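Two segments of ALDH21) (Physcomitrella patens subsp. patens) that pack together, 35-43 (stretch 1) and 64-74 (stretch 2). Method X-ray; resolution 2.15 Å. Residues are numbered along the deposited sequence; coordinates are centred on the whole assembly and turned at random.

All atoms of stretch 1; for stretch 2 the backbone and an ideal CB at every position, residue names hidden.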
# COMPACT_ATOMS: atom_id res chain seq x y z
N VAL A 35 15.50 -28.22 47.43
CA VAL A 35 15.26 -27.60 46.12
C VAL A 35 16.50 -27.73 45.21
O VAL A 35 17.46 -26.95 45.33
CB VAL A 35 14.75 -26.12 46.24
CG1 VAL A 35 14.53 -25.48 44.87
CG2 VAL A 35 13.48 -26.03 47.08
N THR A 36 16.49 -28.74 44.31
CA THR A 36 17.60 -28.93 43.37
C THR A 36 17.38 -28.00 42.16
O THR A 36 16.35 -28.12 41.49
CB THR A 36 17.78 -30.41 42.98
OG1 THR A 36 17.69 -31.23 44.15
CG2 THR A 36 19.11 -30.67 42.27
N PRO A 37 18.31 -27.05 41.88
CA PRO A 37 18.10 -26.15 40.73
C PRO A 37 18.21 -26.88 39.39
O PRO A 37 19.10 -27.72 39.22
CB PRO A 37 19.17 -25.07 40.90
CG PRO A 37 20.23 -25.70 41.72
CD PRO A 37 19.59 -26.76 42.57
N LYS A 38 17.28 -26.58 38.45
CA LYS A 38 17.28 -27.18 37.11
C LYS A 38 18.45 -26.61 36.29
O LYS A 38 18.67 -25.39 36.30
CB LYS A 38 15.95 -26.94 36.39
CG LYS A 38 15.79 -27.79 35.13
CD LYS A 38 14.56 -27.42 34.31
CE LYS A 38 14.48 -28.21 33.01
NZ LYS A 38 15.54 -27.83 32.03
N LYS A 39 19.20 -27.48 35.61
CA LYS A 39 20.31 -27.06 34.75
C LYS A 39 19.81 -26.87 33.33
O LYS A 39 19.07 -27.70 32.80
CB LYS A 39 21.49 -28.05 34.81
CG LYS A 39 22.13 -28.11 36.18
CD LYS A 39 23.32 -29.01 36.24
CE LYS A 39 24.13 -28.78 37.51
NZ LYS A 39 23.40 -29.20 38.74
N TYR A 40 20.14 -25.72 32.75
CA TYR A 40 19.74 -25.35 31.40
C TYR A 40 20.98 -25.31 30.51
O TYR A 40 22.10 -25.26 31.00
CB TYR A 40 19.06 -23.96 31.40
CG TYR A 40 17.62 -23.98 31.85
CD1 TYR A 40 17.29 -24.06 33.21
CD2 TYR A 40 16.58 -23.87 30.93
CE1 TYR A 40 15.97 -24.08 33.63
CE2 TYR A 40 15.25 -23.87 31.35
CZ TYR A 40 14.95 -23.98 32.70
OH TYR A 40 13.65 -23.98 33.13
N ASN A 41 20.75 -25.32 29.20
CA ASN A 41 21.80 -25.16 28.23
C ASN A 41 21.65 -23.79 27.61
O ASN A 41 20.56 -23.22 27.61
CB ASN A 41 21.67 -26.20 27.11
CG ASN A 41 21.96 -27.61 27.51
OD1 ASN A 41 21.14 -28.50 27.31
ND2 ASN A 41 23.17 -27.87 27.98
N ILE A 42 22.75 -23.26 27.07
CA ILE A 42 22.75 -22.02 26.32
C ILE A 42 22.90 -22.42 24.86
O ILE A 42 23.24 -23.57 24.58
CB ILE A 42 23.76 -20.95 26.82
CG1 ILE A 42 25.22 -21.46 26.77
CG2 ILE A 42 23.37 -20.52 28.23
CD1 ILE A 42 26.33 -20.39 26.98
N PHE A 43 22.59 -21.50 23.94
CA PHE A 43 22.62 -21.85 22.54
C PHE A 43 23.70 -21.11 21.80
O PHE A 43 23.70 -19.89 21.76
CB PHE A 43 21.22 -21.71 21.91
CG PHE A 43 20.29 -22.75 22.50
CD1 PHE A 43 20.21 -24.03 21.94
CD2 PHE A 43 19.57 -22.49 23.67
CE1 PHE A 43 19.40 -25.01 22.53
CE2 PHE A 43 18.80 -23.48 24.27
CZ PHE A 43 18.72 -24.74 23.70
N UNK A 64 13.06 -16.55 46.61
CA UNK A 64 14.49 -16.21 46.54
C UNK A 64 15.39 -17.45 46.40
O UNK A 64 16.61 -17.32 46.39
CB UNK A 64 14.89 -15.43 47.79
N UNK A 65 14.78 -18.64 46.21
CA UNK A 65 15.50 -19.90 46.00
C UNK A 65 16.15 -19.89 44.62
O UNK A 65 15.54 -19.41 43.65
CB UNK A 65 14.56 -21.10 46.14
N UNK A 66 17.33 -20.51 44.50
CA UNK A 66 18.00 -20.66 43.22
C UNK A 66 17.25 -21.83 42.56
O UNK A 66 17.35 -22.97 43.02
CB UNK A 66 19.50 -20.91 43.36
N UNK A 67 16.40 -21.52 41.57
CA UNK A 67 15.57 -22.54 40.93
C UNK A 67 16.19 -23.08 39.66
O UNK A 67 15.78 -24.14 39.18
CB UNK A 67 14.18 -21.97 40.62
N UNK A 68 17.17 -22.36 39.12
CA UNK A 68 17.84 -22.72 37.89
C UNK A 68 19.30 -22.28 37.84
O UNK A 68 19.67 -21.30 38.48
CB UNK A 68 17.08 -22.12 36.70
N UNK A 69 20.11 -23.02 37.07
CA UNK A 69 21.53 -22.78 36.82
C UNK A 69 21.71 -22.73 35.32
O UNK A 69 21.27 -23.63 34.60
CB UNK A 69 22.42 -23.85 37.45
N UNK A 70 22.28 -21.62 34.83
CA UNK A 70 22.47 -21.37 33.39
C UNK A 70 23.96 -21.23 33.09
O UNK A 70 24.62 -20.44 33.76
CB UNK A 70 21.72 -20.12 32.95
N UNK A 71 24.52 -21.94 32.08
CA UNK A 71 25.93 -21.72 31.73
C UNK A 71 26.18 -20.27 31.30
O UNK A 71 25.34 -19.65 30.66
CB UNK A 71 26.35 -22.68 30.61
N UNK A 72 27.32 -19.72 31.72
CA UNK A 72 27.70 -18.36 31.34
C UNK A 72 28.66 -18.45 30.16
O UNK A 72 29.65 -19.17 30.23
CB UNK A 72 28.33 -17.61 32.51
N UNK A 73 28.33 -17.74 29.06
CA UNK A 73 29.15 -17.74 27.85
C UNK A 73 30.45 -16.98 28.06
O UNK A 73 30.48 -15.94 28.73
CB UNK A 73 28.37 -17.13 26.68
N UNK A 74 31.54 -17.50 27.49
CA UNK A 74 32.84 -16.83 27.56
C UNK A 74 32.92 -15.86 26.37
O UNK A 74 32.05 -15.87 25.49
CB UNK A 74 33.99 -17.84 27.54

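The two segments run nearly parallel, their end-to-end directions 18° apart, joined by a short stretch of parallel sheet.

Position 64 has a positive phi (75°, psi 7°), a left-handed conformation that favours glycine, asparagine or aspartate. Nothing of stretch 1 lies within 5.5 Å of the ideal CB. The residue is Asn 64.

At position 65 CA-to-CB points toward stretch 1, with Val 35 CG1 4.6 Å from the ideal CB. Val 35 offers methyl groups, so a small apolar side chain would suit, as would a polar one that finds its partner elsewhere. It is Asp 65; its OD2 approaches Val 35 CG2 at 4.2 Å and is hydrogen-bonded to a residue just outside the stretches.

Position 66 points sideways, its ideal CB 4.8 Å from Pro 37 CB. Extended angles (-79°/105°) and an apolar neighbour suit a beta-branched or other aliphatic residue. Val 66, with chi1 t, brings CG1 to 4.3 Å from Pro 37 CB.

Position 67 points away, so stretch 1 sets little limit on its side chain. Its backbone matters more: phi/psi of -95°/-17° breaks the extended run, and its carbonyl O accepts a hydrogen bond from Lys 38 N at 3.0 Å. Many residues would fit; the deposited one is Ala 67.

At position 68 the ideal CB lies 3.7 Å from Lys 38 O and 3.8 Å from Tyr 40 CE1. A small residue such as alanine or serine fits, whereas a longer one would have to steer past the ring. Ala 68 packs its CB against that ring, while its CA makes a CA-H...O contact with Lys 38 O at 3.2 Å.

Position 69 is on the same sheet face as Lys 39, with Lys 39 CG 4.5 Å and Pro 37 CB 4.9 Å from the ideal CB. An acidic residue could answer the lysine charge; a long aliphatic chain could cover the proline. Lys 69 takes the second course, its CD 3.9 Å from Pro 37 CG, although Lys 69 NZ and Lys 39 NZ, like charges, lie 4.5 Å apart. Lys 69 N donates to Lys 38 O (2.9 Å), and Lys 69 O accepts from Tyr 40 N (3.0 Å).

Position 70 points sideways; its ideal CB lies 4.9 Å from Tyr 40 CB and 5.0 Å from Ile 42 CG2, so valine, isoleucine or leucine would suit. Val 70 sets CG1 3.6 Å from Ile 42 CG2 and CG2 4.4 Å from Tyr 40 CB.

Position 71 points toward Ile 42 CG1, 4.2 Å from the ideal CB. Phi of -60° admits proline, though other apolar residues are possible. The backbone N is 4.2 Å from Tyr 40 O, too far for a hydrogen bond, so proline gives up no bond to that oxygen. In Pro 71, CD fills the space beside it, 3.0 Å from Tyr 40 O and 3.8 Å from Ile 42 CG2.

Position 72 points away, and stretch 1 sets no preference; the residue is Gln 72.

Position 73 meets Ile 42 CD1 at 3.9 Å from its ideal CB, favouring a small apolar group; Ala 73 CB supplies it.

Stretch 1 sets no limit at position 74, and phi/psi of -88°/174° is usual just before a helix, where serine, threonine, aspartate or asparagine can cap; Thr 74 caps a backbone N just past the stretch.

Stretch 2 64-74: NDVAAKVPQAT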
# COMPACT_ATOMS: atom_id res chain seq x y z
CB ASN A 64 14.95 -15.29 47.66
CG ASN A 64 14.27 -13.96 47.65
OD1 ASN A 64 14.12 -13.34 46.60
ND2 ASN A 64 13.81 -13.52 48.81
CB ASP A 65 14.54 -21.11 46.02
CG ASP A 65 13.94 -21.51 47.36
OD1 ASP A 65 14.68 -21.53 48.36
OD2 ASP A 65 12.75 -21.91 47.38
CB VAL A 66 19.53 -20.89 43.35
CG1 VAL A 66 20.18 -21.03 41.96
CG2 VAL A 66 20.19 -19.77 44.14
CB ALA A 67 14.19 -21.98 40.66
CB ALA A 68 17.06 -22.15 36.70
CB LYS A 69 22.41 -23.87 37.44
CG LYS A 69 22.54 -23.75 38.94
CD LYS A 69 23.31 -24.90 39.50
CE LYS A 69 24.61 -24.46 40.12
NZ LYS A 69 25.52 -25.61 40.34
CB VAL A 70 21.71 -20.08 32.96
CG1 VAL A 70 21.94 -19.77 31.50
CG2 VAL A 70 20.22 -20.18 33.26
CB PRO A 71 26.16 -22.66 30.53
CG PRO A 71 25.05 -23.64 30.59
CD PRO A 71 23.89 -22.89 31.14
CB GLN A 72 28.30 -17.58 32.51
CG GLN A 72 28.41 -16.09 32.20
CD GLN A 72 28.77 -15.28 33.40
OE1 GLN A 72 29.94 -15.18 33.79
NE2 GLN A 72 27.77 -14.62 33.98
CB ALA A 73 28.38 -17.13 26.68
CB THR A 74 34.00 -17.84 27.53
OG1 THR A 74 34.00 -18.51 26.27
CG2 THR A 74 33.95 -18.86 28.69
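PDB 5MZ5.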